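Long-range contacts in enterotoxin SEN variant (Staphylococcus aureus, PDB 6KRY), which probably acts as a superantigen toxin, as related staphylococcal enterotoxins do by linking MHC class II molecules to T-cell receptors: residues 17-22 with 164-169; 9-14 with 170-175; 119-124 with 135-140. All coordinates share one frame; numbering follows the deposited sequence.

Near the N terminus the chain passes through the loop 9-14 and enters helix 15-26, which supplies the first half of contact 1. It then builds the OB-fold domain before starting the beta-grasp domain. There the hairpin of strands 114-127 and 130-139 forms, and contact 3 pairs 119-124 with 135-140. Helix 146-161 follows, and the chain returns at 164-169 to close contact 1. At 170-175 it closes contact 2, the outermost loop. Contact 3 is nested inside contact 1, and contact 1 inside contact 2. Contacts 1 and 2 touch through Lys-10, and through Leu-18 on Ile-13, and together tie the N-terminal segment to the beta-grasp domain. Contact 3 lies apart but reaches the same sheet as contact 2.

Contact 1: 17-22 with 164-169; sequences KLFNLT and YNKDTG
Thr-22 and Tyr-164 bring the two backbones together, with their CA atoms 5.2 Å apart. Segment 17-22 is part of the N-terminal helix 15-26. Segment 164-169 belongs to the loop between helix 146-161 and strand 173-180 of the beta-grasp domain, and makes a type I beta turn from Asn-165 to Thr-168. The contact therefore packs the N-terminal helix against the beta-grasp domain. No direct hydrogen bond joins the two segments. The carbonyl O of Tyr-164 lies against the helix, 3.3 Å from Leu-18 CB. Thr-22 OG1 approaches Tyr-164 O closely, at 3.0 Å, but donates to Leu-18 O within the helix at 2.7 Å, from above the carbonyl plane. The backbone N of Thr-22 reaches Leu-18 O from the opposite face, so this oxygen is gripped twice. Thr-22 OG1 is anti to the carbonyl carbon, beside the backbone N (chi1 -61°), which turns it back toward Leu-18 O. One water donates to Thr-22 OG1 and accepts from Lys-166 N, bridging helix and turn. Leu-21 CB rests over one face of the Tyr-164 ring, 4.0 Å from CG. Leu-18 CD2 meets the edge of that ring. The Tyr-164 hydroxyl is bonded beyond the contact, to Leu-192 O and Arg-154. On the exposed side, Phe-19 and Lys-166 lie side by side and point the same way. Lys-166 CE comes within 3.3 Å of Phe-19 CD1. The chain then bends at chi4 (60°), and Lys-166 NZ forms a salt bridge with Asp-167 OD2 at 3.2 Å.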
ATOM      1  N   LYS A  17      12.284  -0.429 -14.070  1.00 14.75           N
ATOM      2  CA  LYS A  17      11.214  -0.131 -13.162  1.00 14.78           C
ATOM      3  C   LYS A  17      10.290  -1.343 -12.967  1.00 13.65           C
ATOM      4  O   LYS A  17       9.871  -1.619 -11.870  1.00 12.61           O
ATOM      5  CB  LYS A  17      10.530   1.118 -13.679  1.00 15.32           C
ATOM      6  CG  LYS A  17       9.358   1.636 -12.868  1.00 15.29           C
ATOM      7  CD  LYS A  17       9.021   3.049 -13.251  1.00 16.44           C
ATOM      8  CE  LYS A  17       7.643   3.498 -12.814  1.00 17.63           C
ATOM      9  NZ  LYS A  17       7.418   4.924 -13.149  1.00 18.41           N
ATOM     10  N   LEU A  18       9.897  -2.015 -14.042  1.00 12.40           N
ATOM     11  CA  LEU A  18       9.066  -3.196 -13.899  1.00 12.53           C
ATOM     12  C   LEU A  18       9.780  -4.254 -13.062  1.00 12.64           C
ATOM     13  O   LEU A  18       9.164  -4.959 -12.253  1.00 12.85           O
ATOM     14  CB  LEU A  18       8.763  -3.766 -15.289  1.00 12.47           C
ATOM     15  CG  LEU A  18       7.768  -2.974 -16.118  1.00 13.03           C
ATOM     16  CD1 LEU A  18       7.591  -3.639 -17.473  1.00 13.32           C
ATOM     17  CD2 LEU A  18       6.436  -2.854 -15.379  1.00 14.75           C
ATOM     18  N   PHE A  19      11.099  -4.367 -13.238  1.00 12.16           N
ATOM     19  CA  PHE A  19      11.877  -5.331 -12.474  1.00 12.08           C
ATOM     20  C   PHE A  19      11.813  -5.034 -10.959  1.00 12.45           C
ATOM     21  O   PHE A  19      11.598  -5.916 -10.109  1.00 13.43           O
ATOM     22  CB  PHE A  19      13.316  -5.293 -12.984  1.00 11.77           C
ATOM     23  CG  PHE A  19      14.248  -6.299 -12.386  1.00 12.57           C
ATOM     24  CD1 PHE A  19      14.004  -7.662 -12.483  1.00 14.01           C
ATOM     25  CD2 PHE A  19      15.452  -5.890 -11.854  1.00 13.02           C
ATOM     26  CE1 PHE A  19      14.918  -8.598 -12.006  1.00 14.43           C
ATOM     27  CE2 PHE A  19      16.374  -6.829 -11.403  1.00 13.91           C
ATOM     28  CZ  PHE A  19      16.088  -8.172 -11.430  1.00 13.34           C
ATOM     29  N   ASN A  20      12.014  -3.771 -10.602  1.00 11.94           N
ATOM     30  CA  ASN A  20      11.921  -3.321  -9.186  1.00 12.87           C
ATOM     31  C   ASN A  20      10.478  -3.439  -8.658  1.00 11.84           C
ATOM     32  O   ASN A  20      10.311  -3.891  -7.534  1.00 12.27           O
ATOM     33  CB  ASN A  20      12.449  -1.902  -9.040  1.00 13.49           C
ATOM     34  CG  ASN A  20      13.957  -1.898  -9.164  1.00 15.24           C
ATOM     35  OD1 ASN A  20      14.513  -1.258 -10.044  1.00 16.62           O
ATOM     36  ND2 ASN A  20      14.607  -2.698  -8.349  1.00 15.75           N
ATOM     37  N   LEU A  21       9.464  -3.106  -9.470  1.00 11.88           N
ATOM     38  CA  LEU A  21       8.063  -3.280  -9.037  1.00 11.83           C
ATOM     39  C   LEU A  21       7.750  -4.771  -8.812  1.00 11.59           C
ATOM     40  O   LEU A  21       7.036  -5.124  -7.873  1.00 11.38           O
ATOM     41  CB  LEU A  21       7.115  -2.636 -10.053  1.00 12.36           C
ATOM     42  CG  LEU A  21       7.145  -1.108 -10.045  1.00 13.43           C
ATOM     43  CD1 LEU A  21       6.376  -0.550 -11.230  1.00 14.69           C
ATOM     44  CD2 LEU A  21       6.532  -0.572  -8.760  1.00 14.65           C
ATOM     45  N   THR A  22       8.275  -5.633  -9.673  1.00 12.02           N
ATOM     46  CA  THR A  22       8.060  -7.059  -9.524  1.00 13.29           C
ATOM     47  C   THR A  22       8.549  -7.536  -8.149  1.00 13.30           C
ATOM     48  O   THR A  22       7.871  -8.353  -7.502  1.00 13.44           O
ATOM     49  CB  THR A  22       8.769  -7.835 -10.643  1.00 13.30           C
ATOM     50  OG1 THR A  22       8.258  -7.474 -11.928  1.00 15.24           O
ATOM     51  CG2 THR A  22       8.600  -9.328 -10.505  1.00 15.26           C
ATOM     52  N   TYR A 164       3.392  -7.045 -13.186  1.00 11.22           N
ATOM     53  CA  TYR A 164       4.567  -6.151 -13.316  1.00 13.19           C
ATOM     54  C   TYR A 164       5.788  -6.828 -13.960  1.00 13.77           C
ATOM     55  O   TYR A 164       6.781  -6.154 -14.219  1.00 13.57           O
ATOM     56  CB  TYR A 164       4.952  -5.561 -11.952  1.00 13.88           C
ATOM     57  CG  TYR A 164       3.918  -4.603 -11.436  1.00 13.33           C
ATOM     58  CD1 TYR A 164       3.518  -3.512 -12.186  1.00 15.55           C
ATOM     59  CD2 TYR A 164       3.286  -4.809 -10.225  1.00 15.60           C
ATOM     60  CE1 TYR A 164       2.518  -2.657 -11.736  1.00 15.15           C
ATOM     61  CE2 TYR A 164       2.321  -3.935  -9.734  1.00 14.27           C
ATOM     62  CZ  TYR A 164       1.940  -2.854 -10.489  1.00 14.70           C
ATOM     63  OH  TYR A 164       0.969  -1.995 -10.037  1.00 15.93           O
ATOM     64  N   ASN A 165       5.694  -8.112 -14.289  1.00 13.66           N
ATOM     65  CA  ASN A 165       6.854  -8.863 -14.813  1.00 16.46           C
ATOM     66  C   ASN A 165       7.357  -8.289 -16.127  1.00 15.59           C
ATOM     67  O   ASN A 165       6.583  -8.102 -17.075  1.00 15.50           O
ATOM     68  CB  ASN A 165       6.526 -10.335 -15.033  1.00 19.45           C
ATOM     69  CG  ASN A 165       6.420 -11.029 -13.716  1.00 23.51           C
ATOM     70  OD1 ASN A 165       7.323 -11.783 -13.342  1.00 28.13           O
ATOM     71  ND2 ASN A 165       5.385 -10.680 -12.972  1.00 24.66           N
ATOM     72  N   LYS A 166       8.680  -8.051 -16.181  1.00 15.62           N
ATOM     73  CA  LYS A 166       9.322  -7.465 -17.321  1.00 17.54           C
ATOM     74  C   LYS A 166       9.277  -8.373 -18.564  1.00 19.07           C
ATOM     75  O   LYS A 166       9.523  -7.877 -19.641  1.00 19.99           O
ATOM     76  CB  LYS A 166      10.787  -7.156 -17.007  1.00 18.69           C
ATOM     77  CG  LYS A 166      11.627  -8.372 -16.662  1.00 19.99           C
ATOM     78  CD  LYS A 166      12.995  -8.010 -16.166  1.00 21.34           C
ATOM     79  CE  LYS A 166      13.677  -9.148 -15.443  1.00 23.69           C
ATOM     80  NZ  LYS A 166      13.843 -10.328 -16.295  1.00 27.90           N
ATOM     81  N   ASP A 167       8.996  -9.665 -18.407  1.00 19.88           N
ATOM     82  CA  ASP A 167       9.029 -10.576 -19.560  1.00 26.87           C
ATOM     83  C   ASP A 167       7.650 -11.202 -19.781  1.00 27.40           C
ATOM     84  O   ASP A 167       7.524 -12.224 -20.432  1.00 28.86           O
ATOM     85  CB  ASP A 167      10.083 -11.666 -19.398  1.00 31.34           C
ATOM     86  CG  ASP A 167      10.311 -12.048 -17.954  1.00 37.46           C
ATOM     87  OD1 ASP A 167       9.293 -12.161 -17.212  1.00 41.17           O
ATOM     88  OD2 ASP A 167      11.514 -12.164 -17.569  1.00 39.98           O
ATOM     89  N   THR A 168       6.615 -10.524 -19.291  1.00 25.63           N
ATOM     90  CA  THR A 168       5.262 -10.843 -19.690  1.00 26.77           C
ATOM     91  C   THR A 168       4.617  -9.588 -20.308  1.00 25.90           C
ATOM     92  O   THR A 168       4.858  -8.445 -19.882  1.00 27.97           O
ATOM     93  CB  THR A 168       4.547 -11.440 -18.475  1.00 24.05           C
ATOM     94  OG1 THR A 168       3.331 -12.073 -18.846  1.00 33.11           O
ATOM     95  CG2 THR A 168       4.208 -10.378 -17.473  1.00 23.45           C
ATOM     96  N   GLY A 169       3.740  -9.783 -21.295  1.00 27.60           N
ATOM     97  CA  GLY A 169       3.084  -8.635 -21.941  1.00 26.95           C
ATOM     98  C   GLY A 169       1.623  -8.859 -22.268  1.00 27.17           C
ATOM     99  O   GLY A 169       1.046  -8.091 -23.031  1.00 30.52           O
TER
HETATM  100  O   HOH W   1      10.148  -8.236 -13.702  1.00 14.48           O

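Contact 2: 9-14 with 170-175; sequences KKSDID and NIQKGC
Gln-172 O takes the backbone N-H of Lys-10 in a nearly straight bond, 2.7 Å from Lys-10 N. Here the N-terminal loop meets the start of strand 173-180 in the beta-grasp sheet. Residues 10-12 form a short 3-10 turn. Gln-172 and Lys-173 form a classic beta bulge, both facing Tyr-225 of strand 218-225. The tight part holds Gln-172 by both its backbone and its side chain. Lys-9 CA adds a CA-H...O contact to Gln-172 O. The Gln-172 side chain bends at chi2 (-59°), which carries CD round from an extended course. Its OE1 then receives Ser-11 N at 3.0 Å, in the carbonyl plane and on a lone pair. Lys-9 NZ reaches the same OE1 at 3.0 Å, but from well above that plane. The bound ammonium probably polarises the amide. The other end of that amide, NE2, bonds Gly-169 O and so helps fix its rotation. Lys-10 is also on the packed side, and its side chain runs into a buried site. The extended chain passes Ile-171 O, with Lys-10 CD 3.4 Å from that oxygen, and NZ bonds the backbone oxygens of Asn-165, Thr-168 and Ile-163. A water completes the link: it accepts from Lys-10 NZ at 2.8 Å and donates to Ile-171 O at 2.6 Å. The outer side is looser. The Ser-11 side chain is exposed there, and its OG adds just a weak bond to Gln-172 OE1. Lys-173 runs on, extended, and its NZ bonds Lys-4 O. On the way its CE is merely brushed by Lys-9 CG, at 4.1 Å.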
ATOM      1  N   LYS A   9      -0.019   2.411 -20.066  1.00 16.66           N
ATOM      2  CA  LYS A   9       0.302   1.154 -20.688  1.00 18.76           C
ATOM      3  C   LYS A   9       1.529   0.522 -20.010  1.00 18.46           C
ATOM      4  O   LYS A   9       2.509   1.204 -19.785  1.00 18.26           O
ATOM      5  CB  LYS A   9       0.600   1.422 -22.165  1.00 23.30           C
ATOM      6  CG  LYS A   9       0.012   0.409 -23.119  1.00 31.09           C
ATOM      7  CD  LYS A   9       0.038   0.843 -24.566  1.00 36.13           C
ATOM      8  CE  LYS A   9       0.751  -0.155 -25.460  1.00 44.04           C
ATOM      9  NZ  LYS A   9       0.520  -1.578 -25.075  1.00 45.21           N
ATOM     10  N   LYS A  10       1.483  -0.788 -19.728  1.00 16.34           N
ATOM     11  CA  LYS A  10       2.644  -1.484 -19.186  1.00 17.25           C
ATOM     12  C   LYS A  10       3.898  -1.320 -20.076  1.00 18.18           C
ATOM     13  O   LYS A  10       5.004  -1.170 -19.557  1.00 17.61           O
ATOM     14  CB  LYS A  10       2.357  -2.979 -19.030  1.00 17.29           C
ATOM     15  CG  LYS A  10       3.506  -3.762 -18.431  1.00 15.64           C
ATOM     16  CD  LYS A  10       3.207  -5.218 -18.298  1.00 16.49           C
ATOM     17  CE  LYS A  10       4.315  -5.969 -17.617  1.00 16.19           C
ATOM     18  NZ  LYS A  10       3.921  -7.360 -17.371  1.00 16.19           N
ATOM     19  N   SER A  11       3.734  -1.388 -21.398  1.00 19.89           N
ATOM     20  CA  SER A  11       4.869  -1.349 -22.335  1.00 22.10           C
ATOM     21  C   SER A  11       5.564   0.016 -22.340  1.00 22.91           C
ATOM     22  O   SER A  11       6.636   0.128 -22.871  1.00 24.34           O
ATOM     23  CB  SER A  11       4.447  -1.728 -23.702  1.00 22.69           C
ATOM     24  OG  SER A  11       3.488  -0.809 -24.184  1.00 23.19           O
ATOM     25  N   ASP A  12       4.977   1.047 -21.733  1.00 24.18           N
ATOM     26  CA  ASP A  12       5.623   2.373 -21.604  1.00 26.06           C
ATOM     27  C   ASP A  12       6.447   2.515 -20.314  1.00 23.53           C
ATOM     28  O   ASP A  12       6.961   3.616 -20.017  1.00 20.96           O
ATOM     29  CB  ASP A  12       4.576   3.491 -21.615  1.00 27.55           C
ATOM     30  CG  ASP A  12       3.978   3.719 -22.990  1.00 32.70           C
ATOM     31  OD1 ASP A  12       4.575   3.236 -23.979  1.00 34.44           O
ATOM     32  OD2 ASP A  12       2.909   4.358 -23.063  1.00 34.06           O
ATOM     33  N   ILE A  13       6.474   1.466 -19.479  1.00 19.09           N
ATOM     34  CA  ILE A  13       7.225   1.489 -18.257  1.00 18.09           C
ATOM     35  C   ILE A  13       8.605   0.907 -18.570  1.00 16.59           C
ATOM     36  O   ILE A  13       8.708  -0.139 -19.203  1.00 17.99           O
ATOM     37  CB  ILE A  13       6.527   0.735 -17.116  1.00 17.70           C
ATOM     38  CG1 ILE A  13       5.144   1.318 -16.822  1.00 19.62           C
ATOM     39  CG2 ILE A  13       7.404   0.763 -15.880  1.00 18.71           C
ATOM     40  CD1 ILE A  13       4.462   0.631 -15.683  1.00 19.83           C
ATOM     41  N   ASP A  14       9.639   1.651 -18.190  1.00 17.19           N
ATOM     42  CA  ASP A  14      11.017   1.237 -18.308  1.00 19.49           C
ATOM     43  C   ASP A  14      11.189  -0.190 -17.744  1.00 17.82           C
ATOM     44  O   ASP A  14      10.655  -0.510 -16.692  1.00 15.82           O
ATOM     45  CB  ASP A  14      11.832   2.310 -17.589  1.00 24.57           C
ATOM     46  CG  ASP A  14      13.227   1.910 -17.197  1.00 32.36           C
ATOM     47  OD1 ASP A  14      14.085   1.881 -18.106  1.00 43.31           O
ATOM     48  OD2 ASP A  14      13.453   1.671 -15.973  1.00 35.29           O
ATOM     49  N   ASN A 170       0.994  -9.863 -21.652  1.00 27.07           N
ATOM     50  CA  ASN A 170      -0.398 -10.202 -21.989  1.00 24.79           C
ATOM     51  C   ASN A 170      -1.381  -9.284 -21.236  1.00 21.82           C
ATOM     52  O   ASN A 170      -2.474  -9.087 -21.712  1.00 24.63           O
ATOM     53  CB  ASN A 170      -0.684 -11.669 -21.716  1.00 25.00           C
ATOM     54  CG  ASN A 170      -0.441 -11.942 -20.262  1.00 28.62           C
ATOM     55  OD1 ASN A 170       0.590 -11.515 -19.733  1.00 25.10           O
ATOM     56  ND2 ASN A 170      -1.414 -12.561 -19.612  1.00 27.36           N
ATOM     57  N   ILE A 171      -1.028  -8.779 -20.049  1.00 19.49           N
ATOM     58  CA  ILE A 171      -1.797  -7.640 -19.440  1.00 18.91           C
ATOM     59  C   ILE A 171      -1.079  -6.319 -19.741  1.00 15.95           C
ATOM     60  O   ILE A 171       0.078  -6.185 -19.378  1.00 15.77           O
ATOM     61  CB  ILE A 171      -1.986  -7.856 -17.928  1.00 20.84           C
ATOM     62  CG1 ILE A 171      -2.670  -9.191 -17.593  1.00 23.49           C
ATOM     63  CG2 ILE A 171      -2.720  -6.680 -17.317  1.00 19.15           C
ATOM     64  CD1 ILE A 171      -4.010  -9.370 -18.246  1.00 26.23           C
ATOM     65  N   GLN A 172      -1.749  -5.359 -20.402  1.00 15.02           N
ATOM     66  CA  GLN A 172      -1.130  -4.082 -20.767  1.00 15.46           C
ATOM     67  C   GLN A 172      -1.681  -2.917 -19.960  1.00 13.82           C
ATOM     68  O   GLN A 172      -1.013  -1.891 -19.851  1.00 12.30           O
ATOM     69  CB  GLN A 172      -1.296  -3.779 -22.263  1.00 18.22           C
ATOM     70  CG  GLN A 172      -0.247  -4.464 -23.132  1.00 21.39           C
ATOM     71  CD  GLN A 172       1.166  -4.067 -22.762  1.00 20.92           C
ATOM     72  OE1 GLN A 172       1.466  -2.885 -22.562  1.00 20.21           O
ATOM     73  NE2 GLN A 172       2.042  -5.067 -22.673  1.00 19.50           N
ATOM     74  N   LYS A 173      -2.924  -3.028 -19.484  1.00 12.48           N
ATOM     75  CA  LYS A 173      -3.517  -1.954 -18.739  1.00 13.58           C
ATOM     76  C   LYS A 173      -4.363  -2.577 -17.618  1.00 12.93           C
ATOM     77  O   LYS A 173      -4.794  -3.749 -17.694  1.00 13.83           O
ATOM     78  CB  LYS A 173      -4.427  -1.051 -19.585  1.00 14.77           C
ATOM     79  CG  LYS A 173      -3.764  -0.346 -20.774  1.00 16.06           C
ATOM     80  CD  LYS A 173      -4.673   0.623 -21.524  1.00 18.81           C
ATOM     81  CE  LYS A 173      -3.900   1.553 -22.447  1.00 19.12           C
ATOM     82  NZ  LYS A 173      -4.815   2.459 -23.174  1.00 22.45           N
ATOM     83  N   GLY A 174      -4.600  -1.776 -16.587  1.00 12.66           N
ATOM     84  CA  GLY A 174      -5.450  -2.265 -15.526  1.00 13.07           C
ATOM     85  C   GLY A 174      -5.676  -1.227 -14.460  1.00 12.64           C
ATOM     86  O   GLY A 174      -4.874  -0.326 -14.253  1.00 11.51           O
ATOM     87  N   CYS A 175      -6.747  -1.430 -13.697  1.00 12.42           N
ATOM     88  CA  CYS A 175      -7.018  -0.546 -12.609  1.00 13.38           C
ATOM     89  C   CYS A 175      -7.785  -1.286 -11.489  1.00 12.99           C
ATOM     90  O   CYS A 175      -8.362  -2.352 -11.678  1.00 13.72           O
ATOM     91  CB  CYS A 175      -7.762   0.682 -13.082  1.00 14.14           C
ATOM     92  SG  CYS A 175      -9.406   0.304 -13.738  1.00 20.16           S
TER
HETATM   93  O   HOH W   2       1.573  -8.207 -18.658  1.00 24.57           O

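Contact 3: 119-124 with 135-140; sequences RVIGVN and FVIKTK
An antiparallel beta hairpin of the beta-grasp domain sets Val-123 against Phe-135 near one end. Three hydrogen-bonded pairs join the strands: Arg-119 with Thr-139, Ile-121 with Ile-137, and Val-123 with Phe-135. Each pair makes two backbone bonds, as in Ile-121 N to Ile-137 O at 2.9 Å. Phe-135 CG lies between the backbone N and the carbonyl carbon (chi1 61°). The ring beyond it lies against Val-123, whose CB sits over one face, offset toward the rim. This CH-pi contact measures 4.1 Å from Val-123 CB to the centroid of the Phe-135 ring. Val-123 CG1 meets Phe-135 CZ at 3.8 Å, while Val-123 CG2 also approaches Ile-137 CG2. Ile-137 CG1 likewise lies between N and the carbonyl carbon (chi1 63°), and it packs against Ile-121 CB at 4.0 Å. The other face of the hairpin carries Val-120, Val-136 and Lys-138. Here Val-120 CG1, anti to its backbone N, presses diagonally on Val-136. It lies 3.3 Å from Val-136 CB, closer than usual carbon contact, so the packing is tight even on this exposed side. Strand 130-139 forms the outer edge of the five-stranded sheet within the chain, and strand 114-127 separates it from strand 218-225, where Val-123 and Ile-137 touch Ile-220. On helix 146-161, Ile-121 packs on Leu-149, Val-123 on Val-153, and Ile-137 on both. The same helix supplies Lys-156 for a cation-pi contact with Phe-135, and Glu-148 to bond Thr-139 OG1.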
ATOM      1  N   ARG A 119     -12.174  -9.442   9.115  1.00 18.23           N
ATOM      2  CA  ARG A 119     -13.178  -8.964   8.205  1.00 17.87           C
ATOM      3  C   ARG A 119     -12.735  -9.382   6.807  1.00 16.76           C
ATOM      4  O   ARG A 119     -11.505  -9.284   6.471  1.00 15.19           O
ATOM      5  CB  ARG A 119     -13.331  -7.447   8.295  1.00 19.14           C
ATOM      6  CG  ARG A 119     -14.625  -6.881   7.718  1.00 19.80           C
ATOM      7  CD  ARG A 119     -15.062  -5.600   8.427  1.00 19.71           C
ATOM      8  NE  ARG A 119     -15.809  -5.724   9.677  1.00 21.25           N
ATOM      9  CZ  ARG A 119     -16.012  -4.730  10.530  1.00 20.05           C
ATOM     10  NH1 ARG A 119     -15.445  -3.559  10.348  1.00 18.77           N
ATOM     11  NH2 ARG A 119     -16.772  -4.912  11.583  1.00 26.02           N
ATOM     12  N   VAL A 120     -13.698  -9.884   6.021  1.00 16.27           N
ATOM     13  CA  VAL A 120     -13.438 -10.341   4.675  1.00 17.59           C
ATOM     14  C   VAL A 120     -13.932  -9.289   3.682  1.00 15.34           C
ATOM     15  O   VAL A 120     -15.028  -8.751   3.805  1.00 18.65           O
ATOM     16  CB  VAL A 120     -14.091 -11.717   4.434  1.00 19.50           C
ATOM     17  CG1 VAL A 120     -13.802 -12.217   3.030  1.00 23.09           C
ATOM     18  CG2 VAL A 120     -13.593 -12.740   5.456  1.00 21.19           C
ATOM     19  N   ILE A 121     -13.095  -8.969   2.698  1.00 13.51           N
ATOM     20  CA  ILE A 121     -13.417  -8.012   1.632  1.00 13.72           C
ATOM     21  C   ILE A 121     -13.311  -8.721   0.281  1.00 13.39           C
ATOM     22  O   ILE A 121     -12.277  -9.349  -0.018  1.00 13.33           O
ATOM     23  CB  ILE A 121     -12.477  -6.801   1.722  1.00 14.07           C
ATOM     24  CG1 ILE A 121     -12.723  -6.047   3.030  1.00 15.29           C
ATOM     25  CG2 ILE A 121     -12.642  -5.929   0.491  1.00 14.48           C
ATOM     26  CD1 ILE A 121     -11.783  -4.881   3.269  1.00 16.82           C
ATOM     27  N   GLY A 122     -14.400  -8.648  -0.492  1.00 12.67           N
ATOM     28  CA  GLY A 122     -14.500  -9.324  -1.807  1.00 12.83           C
ATOM     29  C   GLY A 122     -13.783  -8.504  -2.868  1.00 12.47           C
ATOM     30  O   GLY A 122     -13.867  -7.285  -2.856  1.00 11.81           O
ATOM     31  N   VAL A 123     -13.057  -9.199  -3.741  1.00 11.85           N
ATOM     32  CA  VAL A 123     -12.389  -8.626  -4.904  1.00 12.15           C
ATOM     33  C   VAL A 123     -12.892  -9.357  -6.153  1.00 13.03           C
ATOM     34  O   VAL A 123     -12.619 -10.528  -6.337  1.00 12.39           O
ATOM     35  CB  VAL A 123     -10.854  -8.756  -4.780  1.00 12.33           C
ATOM     36  CG1 VAL A 123     -10.156  -8.045  -5.928  1.00 12.07           C
ATOM     37  CG2 VAL A 123     -10.316  -8.298  -3.427  1.00 12.20           C
ATOM     38  N   ASN A 124     -13.621  -8.648  -7.004  1.00 13.96           N
ATOM     39  CA  ASN A 124     -14.027  -9.170  -8.308  1.00 15.80           C
ATOM     40  C   ASN A 124     -12.978  -8.783  -9.352  1.00 15.04           C
ATOM     41  O   ASN A 124     -12.358  -7.708  -9.253  1.00 14.85           O
ATOM     42  CB  ASN A 124     -15.393  -8.637  -8.710  1.00 18.65           C
ATOM     43  CG  ASN A 124     -16.483  -9.253  -7.868  1.00 21.53           C
ATOM     44  OD1 ASN A 124     -17.172  -8.538  -7.156  1.00 29.77           O
ATOM     45  ND2 ASN A 124     -16.636 -10.565  -7.966  1.00 25.91           N
ATOM     46  N   PHE A 135     -11.614 -13.335  -5.441  1.00 14.33           N
ATOM     47  CA  PHE A 135     -10.922 -13.735  -4.230  1.00 14.09           C
ATOM     48  C   PHE A 135     -11.242 -12.715  -3.132  1.00 12.99           C
ATOM     49  O   PHE A 135     -11.854 -11.693  -3.405  1.00 13.01           O
ATOM     50  CB  PHE A 135      -9.424 -13.911  -4.481  1.00 14.81           C
ATOM     51  CG  PHE A 135      -8.683 -12.694  -4.951  1.00 15.04           C
ATOM     52  CD1 PHE A 135      -8.286 -11.709  -4.050  1.00 15.49           C
ATOM     53  CD2 PHE A 135      -8.350 -12.559  -6.283  1.00 15.48           C
ATOM     54  CE1 PHE A 135      -7.547 -10.631  -4.492  1.00 15.63           C
ATOM     55  CE2 PHE A 135      -7.651 -11.447  -6.722  1.00 14.96           C
ATOM     56  CZ  PHE A 135      -7.237 -10.500  -5.821  1.00 15.55           C
ATOM     57  N   VAL A 136     -10.834 -13.011  -1.898  1.00 13.88           N
ATOM     58  CA  VAL A 136     -11.004 -12.075  -0.832  1.00 14.36           C
ATOM     59  C   VAL A 136      -9.635 -11.713  -0.280  1.00 14.40           C
ATOM     60  O   VAL A 136      -8.680 -12.391  -0.486  1.00 14.37           O
ATOM     61  CB  VAL A 136     -11.916 -12.580   0.295  1.00 16.12           C
ATOM     62  CG1 VAL A 136     -13.251 -13.058  -0.250  1.00 15.95           C
ATOM     63  CG2 VAL A 136     -11.232 -13.641   1.113  1.00 18.53           C
ATOM     64  N   ILE A 137      -9.606 -10.593   0.435  1.00 14.46           N
ATOM     65  CA  ILE A 137      -8.494 -10.190   1.291  1.00 13.35           C
ATOM     66  C   ILE A 137      -9.122  -9.926   2.663  1.00 13.72           C
ATOM     67  O   ILE A 137     -10.352  -9.756   2.773  1.00 13.06           O
ATOM     68  CB  ILE A 137      -7.763  -8.957   0.736  1.00 13.65           C
ATOM     69  CG1 ILE A 137      -8.707  -7.757   0.696  1.00 14.76           C
ATOM     70  CG2 ILE A 137      -7.148  -9.237  -0.632  1.00 15.01           C
ATOM     71  CD1 ILE A 137      -8.044  -6.456   0.338  1.00 15.02           C
ATOM     72  N   LYS A 138      -8.297  -9.928   3.698  1.00 13.08           N
ATOM     73  CA  LYS A 138      -8.783  -9.851   5.037  1.00 13.54           C
ATOM     74  C   LYS A 138      -8.005  -8.802   5.818  1.00 14.07           C
ATOM     75  O   LYS A 138      -6.878  -8.498   5.499  1.00 13.45           O
ATOM     76  CB  LYS A 138      -8.588 -11.190   5.742  1.00 15.52           C
ATOM     77  CG  LYS A 138      -9.363 -12.317   5.092  1.00 17.83           C
ATOM     78  CD  LYS A 138      -9.271 -13.632   5.814  1.00 22.24           C
ATOM     79  CE  LYS A 138      -9.716 -14.733   4.880  1.00 23.79           C
ATOM     80  NZ  LYS A 138     -10.213 -15.875   5.661  1.00 26.84           N
ATOM     81  N   THR A 139      -8.656  -8.258   6.839  1.00 14.28           N
ATOM     82  CA  THR A 139      -8.034  -7.307   7.775  1.00 15.58           C
ATOM     83  C   THR A 139      -8.667  -7.511   9.149  1.00 14.83           C
ATOM     84  O   THR A 139      -9.818  -7.956   9.249  1.00 15.10           O
ATOM     85  CB  THR A 139      -8.157  -5.850   7.311  1.00 16.73           C
ATOM     86  OG1 THR A 139      -7.443  -4.978   8.180  1.00 18.86           O
ATOM     87  CG2 THR A 139      -9.582  -5.358   7.243  1.00 16.45           C
ATOM     88  N   LYS A 140      -7.902  -7.156  10.170  1.00 14.62           N
ATOM     89  CA  LYS A 140      -8.378  -7.213  11.528  1.00 17.65           C
ATOM     90  C   LYS A 140      -8.772  -5.826  12.033  1.00 14.98           C
ATOM     91  O   LYS A 140      -9.021  -5.661  13.230  1.00 13.83           O
ATOM     92  CB  LYS A 140      -7.311  -7.825  12.439  1.00 24.53           C
ATOM     93  CG  LYS A 140      -7.419  -9.337  12.583  1.00 34.03           C
ATOM     94  CD  LYS A 140      -8.040  -9.795  13.908  1.00 38.94           C
ATOM     95  CE  LYS A 140      -7.875 -11.289  14.127  1.00 43.49           C
ATOM     96  NZ  LYS A 140      -8.151 -11.680  15.530  1.00 43.55           N
TER